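Local structure of mannosyl-glycoprotein endo-beta-N-acetylglucosamidase-like domain-containing protein (Pseudomonas protegens, 4KT3) at residues 65-70 / 165-170; 75-80 / 84-89; 91-96 / 114-119. The protein is a type VI secretion effector, a glycoside hydrolase that acts on peptidoglycan, held here in complex with its immunity protein. One frame throughout, in Å; residues are numbered along the deposited sequence.

Contact 1: residues 65-70 / 165-170; sequences LAAQES and ADIIIA
Ile167 reaches from its helix with its two branches divided between Ala67 and Gln68. The CD1 methyl does most of the touching. It lies 3.4 Å from Gln68 OE1, a van der Waals contact between a methyl and an amide oxygen. The same methyl is 3.9 Å from Gln68 CB and also meets the carboxamide carbon, so it fits against the inside of the bend in the glutamine. That bend comes from chi2 at 72°, which turns the amide back after CG has left anti to the backbone N. The two side chains cross at about a right angle. The other branch, CG2, faces Ala67, with Ile167 CG2 4.2 Å from Ala67 CB. This is a looser apolar touch. No hydrogen bond joins the two segments. The polar end of Gln68 is used instead by the immunity protein: NE2 donates to the backbone O of Tyr79 of the putative lipoprotein chain. That bond probably helps fix the rotation of the amide that Ile167 packs against. Within the same helix, Ser70 OG donates to Ala66 O over 2.7 Å, from the face of the carbonyl opposite Ser70 N. The contact is buried and joins helix 59-70 to helix 160-174. Phe40 of helix 35-54 packs on Ala67, while helix 135-144 supplies Leu142 against Leu65 and Phe138 against Ile168.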
loop_
_atom_site.group_PDB
_atom_site.type_symbol
_atom_site.label_atom_id
_atom_site.label_comp_id
_atom_site.label_asym_id
_atom_site.label_seq_id
_atom_site.Cartn_x
_atom_site.Cartn_y
_atom_site.Cartn_z
ATOM N N LEU A 65 6.906 -5.363 6.087
ATOM C CA LEU A 65 5.910 -4.687 6.909
ATOM C C LEU A 65 5.924 -3.184 6.623
ATOM O O LEU A 65 4.855 -2.584 6.440
ATOM C CB LEU A 65 6.087 -4.981 8.397
ATOM C CG LEU A 65 5.070 -4.285 9.314
ATOM C CD1 LEU A 65 3.631 -4.661 8.976
ATOM C CD2 LEU A 65 5.384 -4.610 10.775
ATOM N N ALA A 66 7.105 -2.577 6.541
ATOM C CA ALA A 66 7.168 -1.153 6.218
ATOM C C ALA A 66 6.559 -0.875 4.830
ATOM O O ALA A 66 5.886 0.134 4.638
ATOM C CB ALA A 66 8.590 -0.654 6.288
ATOM N N ALA A 67 6.819 -1.745 3.858
ATOM C CA ALA A 67 6.262 -1.565 2.509
ATOM C C ALA A 67 4.728 -1.590 2.531
ATOM O O ALA A 67 4.077 -0.834 1.812
ATOM C CB ALA A 67 6.788 -2.633 1.567
ATOM N N GLN A 68 4.169 -2.504 3.312
ATOM C CA GLN A 68 2.728 -2.608 3.518
ATOM C C GLN A 68 2.146 -1.348 4.170
ATOM O O GLN A 68 1.124 -0.823 3.739
ATOM C CB GLN A 68 2.464 -3.830 4.409
ATOM C CG GLN A 68 1.138 -3.860 5.167
ATOM C CD GLN A 68 -0.072 -4.103 4.280
ATOM O OE1 GLN A 68 -0.052 -3.838 3.076
ATOM N NE2 GLN A 68 -1.153 -4.595 4.888
ATOM N N GLU A 69 2.781 -0.869 5.233
ATOM C CA GLU A 69 2.215 0.243 5.988
ATOM C C GLU A 69 2.351 1.570 5.262
ATOM O O GLU A 69 1.490 2.451 5.404
ATOM C CB GLU A 69 2.882 0.360 7.358
ATOM C CG GLU A 69 2.715 -0.866 8.264
ATOM C CD GLU A 69 1.271 -1.133 8.590
ATOM O OE1 GLU A 69 0.632 -0.262 9.230
ATOM O OE2 GLU A 69 0.793 -2.214 8.207
ATOM N N SER A 70 3.443 1.719 4.513
ATOM C CA SER A 70 3.795 2.994 3.882
ATOM C C SER A 70 3.541 3.075 2.383
ATOM O O SER A 70 3.888 4.076 1.769
ATOM C CB SER A 70 5.275 3.308 4.152
ATOM O OG SER A 70 6.142 2.499 3.375
ATOM N N ALA A 165 2.412 -11.854 3.832
ATOM C CA ALA A 165 3.480 -12.787 3.509
ATOM C C ALA A 165 3.908 -12.629 2.046
ATOM O O ALA A 165 5.096 -12.709 1.725
ATOM C CB ALA A 165 3.047 -14.229 3.808
ATOM N N ASP A 166 2.945 -12.384 1.163
ATOM C CA ASP A 166 3.253 -12.164 -0.249
ATOM C C ASP A 166 4.073 -10.890 -0.454
ATOM O O ASP A 166 4.978 -10.860 -1.289
ATOM C CB ASP A 166 1.975 -12.115 -1.090
ATOM C CG ASP A 166 1.364 -13.495 -1.302
ATOM O OD1 ASP A 166 2.025 -14.503 -0.962
ATOM O OD2 ASP A 166 0.225 -13.573 -1.817
ATOM N N ILE A 167 3.763 -9.842 0.307
ATOM C CA ILE A 167 4.552 -8.606 0.240
ATOM C C ILE A 167 5.984 -8.864 0.703
ATOM O O ILE A 167 6.940 -8.376 0.090
ATOM C CB ILE A 167 3.921 -7.485 1.080
ATOM C CG1 ILE A 167 2.635 -7.010 0.401
ATOM C CG2 ILE A 167 4.881 -6.318 1.239
ATOM C CD1 ILE A 167 1.833 -6.024 1.229
ATOM N N ILE A 168 6.133 -9.651 1.762
ATOM C CA ILE A 168 7.457 -9.969 2.292
ATOM C C ILE A 168 8.275 -10.712 1.236
ATOM O O ILE A 168 9.459 -10.428 1.023
ATOM C CB ILE A 168 7.323 -10.806 3.589
ATOM C CG1 ILE A 168 6.845 -9.891 4.725
ATOM C CG2 ILE A 168 8.637 -11.471 3.954
ATOM C CD1 ILE A 168 6.335 -10.634 5.961
ATOM N N ILE A 169 7.639 -11.652 0.547
ATOM C CA ILE A 169 8.330 -12.414 -0.489
ATOM C C ILE A 169 8.702 -11.506 -1.667
ATOM O O ILE A 169 9.799 -11.622 -2.241
ATOM C CB ILE A 169 7.477 -13.614 -0.943
ATOM C CG1 ILE A 169 7.359 -14.612 0.211
ATOM C CG2 ILE A 169 8.098 -14.297 -2.161
ATOM C CD1 ILE A 169 6.258 -15.640 0.039
ATOM N N ALA A 170 7.807 -10.586 -2.009
ATOM C CA ALA A 170 8.077 -9.633 -3.085
ATOM C C ALA A 170 9.246 -8.715 -2.725
ATOM O O ALA A 170 10.105 -8.431 -3.561
ATOM C CB ALA A 170 6.828 -8.812 -3.401
#

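Contact 2: residues 75-80 / 84-89; sequences GRIARE and YFSMHA
Tyr84 and Ala78 bury nearly equal areas here, and Ile77 comes next. Ala78 sends its CB methyl onto one face of the Tyr84 ring. The methyl is 3.7 Å from the ring centroid and 15° off the ring normal, a clear CH-pi contact. Within it, Ala78 CB is 3.6 Å from Tyr84 CE2. The ring is laid over the alanine by chi1 at -73°, which sets CG anti to the carbonyl carbon. Ala78 O lies on the same side of the ring, out over its rim, 3.6 Å from Tyr84 CE1. A water closes the far end: it donates to Ala78 O over 3.1 Å and is hydrogen-bonded to Tyr84 OH over 2.6 Å. Ile77 adds a lighter touch, its CG2 4.5 Å from Ser86 OG. That hydroxyl has a stronger partner in Tyr79 OH of the putative lipoprotein chain. On helix 76-81 itself, Arg76 NH1 and Glu80 OE1 form a salt bridge one turn apart. The rings of Tyr44, edge-to-face, and Phe114 also meet Tyr84, so the tyrosine links this short helix to an aromatic cluster. The contact thus joins an apolar ring-methyl overlap to a small hydrated end. The water lets the phenol oxygen and the helix carbonyl share a polar link without a direct hydrogen bond between them.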
loop_
_atom_site.group_PDB
_atom_site.type_symbol
_atom_site.label_atom_id
_atom_site.label_comp_id
_atom_site.label_asym_id
_atom_site.label_seq_id
_atom_site.Cartn_x
_atom_site.Cartn_y
_atom_site.Cartn_z
ATOM N N GLY A 75 3.050 6.796 1.001
ATOM C CA GLY A 75 1.995 7.343 1.831
ATOM C C GLY A 75 2.423 8.595 2.571
ATOM O O GLY A 75 3.606 8.762 2.876
ATOM N N ARG A 76 1.456 9.453 2.887
ATOM C CA ARG A 76 1.725 10.714 3.559
ATOM C C ARG A 76 2.321 10.550 4.961
ATOM O O ARG A 76 3.217 11.289 5.352
ATOM C CB ARG A 76 0.435 11.531 3.656
ATOM C CG ARG A 76 0.655 12.944 4.137
ATOM C CD ARG A 76 -0.663 13.623 4.470
ATOM N NE ARG A 76 -1.280 13.069 5.673
ATOM C CZ ARG A 76 -0.921 13.376 6.920
ATOM N NH1 ARG A 76 0.073 14.227 7.151
ATOM N NH2 ARG A 76 -1.551 12.821 7.950
ATOM N N ILE A 77 1.811 9.599 5.727
ATOM C CA ILE A 77 2.303 9.401 7.086
ATOM C C ILE A 77 3.800 9.067 7.066
ATOM O O ILE A 77 4.568 9.492 7.930
ATOM C CB ILE A 77 1.443 8.318 7.811
ATOM C CG1 ILE A 77 0.056 8.908 8.117
ATOM C CG2 ILE A 77 2.122 7.808 9.062
ATOM C CD1 ILE A 77 -1.004 7.855 8.406
ATOM N N ALA A 78 4.223 8.322 6.057
ATOM C CA ALA A 78 5.634 8.005 5.912
ATOM C C ALA A 78 6.408 9.222 5.421
ATOM O O ALA A 78 7.429 9.608 6.015
ATOM C CB ALA A 78 5.808 6.841 4.978
ATOM N N ARG A 79 5.939 9.829 4.332
ATOM C CA ARG A 79 6.658 10.948 3.735
ATOM C C ARG A 79 6.797 12.133 4.677
ATOM O O ARG A 79 7.867 12.740 4.760
ATOM C CB ARG A 79 5.948 11.417 2.465
ATOM C CG ARG A 79 6.107 10.476 1.310
ATOM C CD ARG A 79 5.460 11.024 0.050
ATOM N NE ARG A 79 4.008 10.988 0.100
ATOM C CZ ARG A 79 3.215 12.035 0.306
ATOM N NH1 ARG A 79 1.905 11.856 0.306
ATOM N NH2 ARG A 79 3.705 13.247 0.515
ATOM N N GLU A 80 5.697 12.495 5.329
ATOM C CA GLU A 80 5.637 13.718 6.124
ATOM C C GLU A 80 5.990 13.492 7.581
ATOM O O GLU A 80 6.556 14.384 8.222
ATOM C CB GLU A 80 4.238 14.346 6.040
ATOM C CG GLU A 80 3.872 14.873 4.649
ATOM C CD GLU A 80 2.551 15.641 4.627
ATOM O OE1 GLU A 80 1.887 15.749 5.685
ATOM O OE2 GLU A 80 2.181 16.133 3.540
ATOM N N TYR A 84 6.919 4.949 9.143
ATOM C CA TYR A 84 6.855 3.914 8.104
ATOM C C TYR A 84 6.165 2.634 8.576
ATOM O O TYR A 84 6.041 1.686 7.813
ATOM C CB TYR A 84 8.245 3.628 7.530
ATOM C CG TYR A 84 8.765 4.721 6.641
ATOM C CD1 TYR A 84 9.329 5.870 7.176
ATOM C CD2 TYR A 84 8.710 4.604 5.259
ATOM C CE1 TYR A 84 9.809 6.883 6.355
ATOM C CE2 TYR A 84 9.183 5.603 4.443
ATOM C CZ TYR A 84 9.726 6.742 4.996
ATOM O OH TYR A 84 10.194 7.750 4.171
ATOM N N PHE A 85 5.681 2.624 9.818
ATOM C CA PHE A 85 4.957 1.469 10.351
ATOM C C PHE A 85 3.545 1.853 10.769
ATOM O O PHE A 85 2.839 1.068 11.416
ATOM C CB PHE A 85 5.775 0.838 11.494
ATOM C CG PHE A 85 7.036 0.194 10.995
ATOM C CD1 PHE A 85 8.170 0.958 10.761
ATOM C CD2 PHE A 85 7.069 -1.158 10.681
ATOM C CE1 PHE A 85 9.302 0.395 10.236
ATOM C CE2 PHE A 85 8.223 -1.732 10.167
ATOM C CZ PHE A 85 9.336 -0.948 9.944
ATOM N N SER A 86 3.138 3.058 10.353
ATOM C CA SER A 86 1.836 3.638 10.686
ATOM C C SER A 86 1.430 3.380 12.137
ATOM O O SER A 86 0.290 2.995 12.426
ATOM C CB SER A 86 0.751 3.145 9.718
ATOM O OG SER A 86 1.076 3.521 8.392
HETATM N N MSE A 87 2.372 3.623 13.041
HETATM C CA MSE A 87 2.156 3.449 14.467
HETATM C C MSE A 87 1.179 4.474 14.986
HETATM O O MSE A 87 1.348 5.667 14.760
HETATM C CB MSE A 87 3.469 3.659 15.225
HETATM C CG MSE A 87 4.598 2.766 14.776
HETATM SE SE MSE A 87 4.467 0.971 15.496
HETATM C CE MSE A 87 4.897 1.350 17.350
ATOM N N HIS A 88 0.181 3.987 15.715
ATOM C CA HIS A 88 -0.699 4.841 16.479
ATOM C C HIS A 88 0.090 5.533 17.590
ATOM O O HIS A 88 1.012 4.955 18.185
ATOM C CB HIS A 88 -1.839 4.017 17.096
ATOM C CG HIS A 88 -2.824 3.492 16.097
ATOM N ND1 HIS A 88 -3.850 2.637 16.442
ATOM C CD2 HIS A 88 -2.938 3.697 14.765
ATOM C CE1 HIS A 88 -4.560 2.347 15.364
ATOM N NE2 HIS A 88 -4.020 2.970 14.332
ATOM N N ALA A 89 -0.272 6.780 17.861
ATOM C CA ALA A 89 0.284 7.507 18.991
ATOM C C ALA A 89 -0.510 7.171 20.254
ATOM O O ALA A 89 -1.735 6.981 20.195
ATOM C CB ALA A 89 0.236 8.990 18.729
HETATM O O HOH W 1 10.227 10.243 4.963
#

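Contact 3: residues 91-96 / 114-119; sequences APLQIG and FQKSAQ
The carboxamide of Gln119 meets Leu93 at its oxygen end, with Gln119 OE1 4.2 Å from Leu93 CD1. The closer touch is lower down the same side chain: Leu93 CD1 is 3.5 Å from Gln119 CB. Beyond CG the glutamine runs out extended, and the two side chains pass each other at a slant. The same methyl also lies against the backbone of the helix, with Leu93 CD1 3.9 Å from Lys116 O. The other methyl turns to the lysine, and Leu93 CD2 lies 4.2 Å from Lys116 NZ. Nothing polar is exchanged across the contact. One leucine therefore rests on the flank of a helix by van der Waals contact alone. Leu93 is presented by a type II beta turn running from Ala91 to Gln94. It holds the third position with a positive phi of 74°, and its CB points at the helix. The turn is closed by Gln94 N to Ala91 O. Gln94 OE1 also accepts from Ala91 N over 2.8 Å, and the donor lies above the carbonyl plane. The turn belongs to the loop before strand 96-98, which pairs antiparallel with strand 108-110 in this lysozyme-clan domain. The chain then enters helix 114-129, and the turn before the two strands packs back against it. Pro92 O accepts from Ser120 OG, the residue just after Gln119. On the helix's inner side, the Phe114 ring stacks on Tyr44. The contact lies at the surface, where the turn also touches a neighbouring molecule in the crystal.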
loop_
_atom_site.group_PDB
_atom_site.type_symbol
_atom_site.label_atom_id
_atom_site.label_comp_id
_atom_site.label_asym_id
_atom_site.label_seq_id
_atom_site.Cartn_x
_atom_site.Cartn_y
_atom_site.Cartn_z
ATOM N N ALA A 91 3.635 6.357 20.739
ATOM C CA ALA A 91 4.565 5.277 20.449
ATOM C C ALA A 91 5.928 5.666 21.005
ATOM O O ALA A 91 6.253 6.851 21.063
ATOM C CB ALA A 91 4.654 5.048 18.959
ATOM N N PRO A 92 6.722 4.675 21.441
ATOM C CA PRO A 92 8.073 5.002 21.902
ATOM C C PRO A 92 8.851 5.732 20.818
ATOM O O PRO A 92 8.706 5.429 19.621
ATOM C CB PRO A 92 8.699 3.633 22.182
ATOM C CG PRO A 92 7.551 2.698 22.353
ATOM C CD PRO A 92 6.449 3.229 21.486
ATOM N N LEU A 93 9.671 6.685 21.253
ATOM C CA LEU A 93 10.556 7.467 20.381
ATOM C C LEU A 93 9.838 8.513 19.535
ATOM O O LEU A 93 10.479 9.220 18.758
ATOM C CB LEU A 93 11.436 6.569 19.488
ATOM C CG LEU A 93 12.343 5.551 20.181
ATOM C CD1 LEU A 93 12.810 4.479 19.198
ATOM C CD2 LEU A 93 13.538 6.262 20.833
ATOM N N GLN A 94 8.525 8.652 19.675
ATOM C CA GLN A 94 7.845 9.660 18.854
ATOM C C GLN A 94 8.294 11.081 19.227
ATOM O O GLN A 94 8.662 11.359 20.386
ATOM C CB GLN A 94 6.321 9.542 18.955
ATOM C CG GLN A 94 5.710 10.104 20.237
ATOM C CD GLN A 94 4.204 10.013 20.225
ATOM O OE1 GLN A 94 3.639 9.022 19.763
ATOM N NE2 GLN A 94 3.539 11.054 20.725
ATOM N N ILE A 95 8.238 11.981 18.243
ATOM C CA ILE A 95 8.566 13.384 18.470
ATOM C C ILE A 95 7.304 14.252 18.406
ATOM O O ILE A 95 7.360 15.465 18.592
ATOM C CB ILE A 95 9.628 13.906 17.471
ATOM C CG1 ILE A 95 9.112 13.824 16.029
ATOM C CG2 ILE A 95 10.928 13.119 17.621
ATOM C CD1 ILE A 95 10.004 14.523 15.014
ATOM N N GLY A 96 6.166 13.612 18.154
ATOM C CA GLY A 96 4.887 14.294 18.079
ATOM C C GLY A 96 3.810 13.324 17.626
ATOM O O GLY A 96 4.076 12.131 17.467
ATOM N N PHE A 114 12.904 7.064 9.312
ATOM C CA PHE A 114 12.503 5.678 9.089
ATOM C C PHE A 114 13.062 4.821 10.222
ATOM O O PHE A 114 12.336 4.032 10.842
ATOM C CB PHE A 114 13.041 5.180 7.732
ATOM C CG PHE A 114 12.729 3.742 7.446
ATOM C CD1 PHE A 114 13.412 2.728 8.095
ATOM C CD2 PHE A 114 11.778 3.402 6.508
ATOM C CE1 PHE A 114 13.123 1.387 7.840
ATOM C CE2 PHE A 114 11.474 2.068 6.251
ATOM C CZ PHE A 114 12.144 1.056 6.921
ATOM N N GLN A 115 14.353 4.991 10.498
ATOM C CA GLN A 115 15.042 4.166 11.472
ATOM C C GLN A 115 14.352 4.256 12.834
ATOM O O GLN A 115 14.132 3.228 13.499
ATOM C CB GLN A 115 16.506 4.600 11.600
ATOM N N LYS A 116 14.022 5.470 13.265
ATOM C CA LYS A 116 13.343 5.644 14.549
ATOM C C LYS A 116 11.968 4.989 14.535
ATOM O O LYS A 116 11.566 4.411 15.534
ATOM C CB LYS A 116 13.214 7.116 14.928
ATOM C CG LYS A 116 14.517 7.754 15.329
ATOM C CD LYS A 116 14.937 7.370 16.719
ATOM C CE LYS A 116 16.246 8.080 17.061
ATOM N NZ LYS A 116 16.545 8.092 18.502
ATOM N N SER A 117 11.255 5.053 13.416
ATOM C CA SER A 117 9.938 4.420 13.363
ATOM C C SER A 117 10.079 2.900 13.483
ATOM O O SER A 117 9.225 2.244 14.118
ATOM C CB SER A 117 9.122 4.854 12.123
ATOM O OG SER A 117 9.506 4.209 10.916
ATOM N N ALA A 118 11.155 2.354 12.905
ATOM C CA ALA A 118 11.420 0.919 12.980
ATOM C C ALA A 118 11.798 0.524 14.413
ATOM O O ALA A 118 11.375 -0.523 14.915
ATOM C CB ALA A 118 12.525 0.517 11.994
ATOM N N GLN A 119 12.610 1.351 15.064
ATOM C CA GLN A 119 12.976 1.117 16.460
ATOM C C GLN A 119 11.745 1.201 17.382
ATOM O O GLN A 119 11.658 0.500 18.397
ATOM C CB GLN A 119 14.066 2.118 16.882
ATOM C CG GLN A 119 15.394 1.886 16.159
ATOM C CD GLN A 119 16.435 2.944 16.434
ATOM O OE1 GLN A 119 16.131 4.090 16.732
ATOM N NE2 GLN A 119 17.691 2.544 16.331
#

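In the fold
Contacts 2 and 3 follow one another along the chain, and both lie inside the long loop closed by contact 1. Their centres are about 10 Å apart, while contact 1 lies about 15 Å from contact 2 and 19 Å from contact 3. Contact 1 runs into contact 2 through a probable hydrogen bond, Ser70 O to Gly75 N at 2.9 Å. Contacts 2 and 3 share another probable one, Tyr84 N to Ser117 OG at 3.2 Å. Ala66 packs on Phe114 between contacts 1 and 3. Tyr79 of the putative lipoprotein chain bonds to Gln68 in contact 1 and Ser86 in contact 2; contact 3 is untouched by that chain.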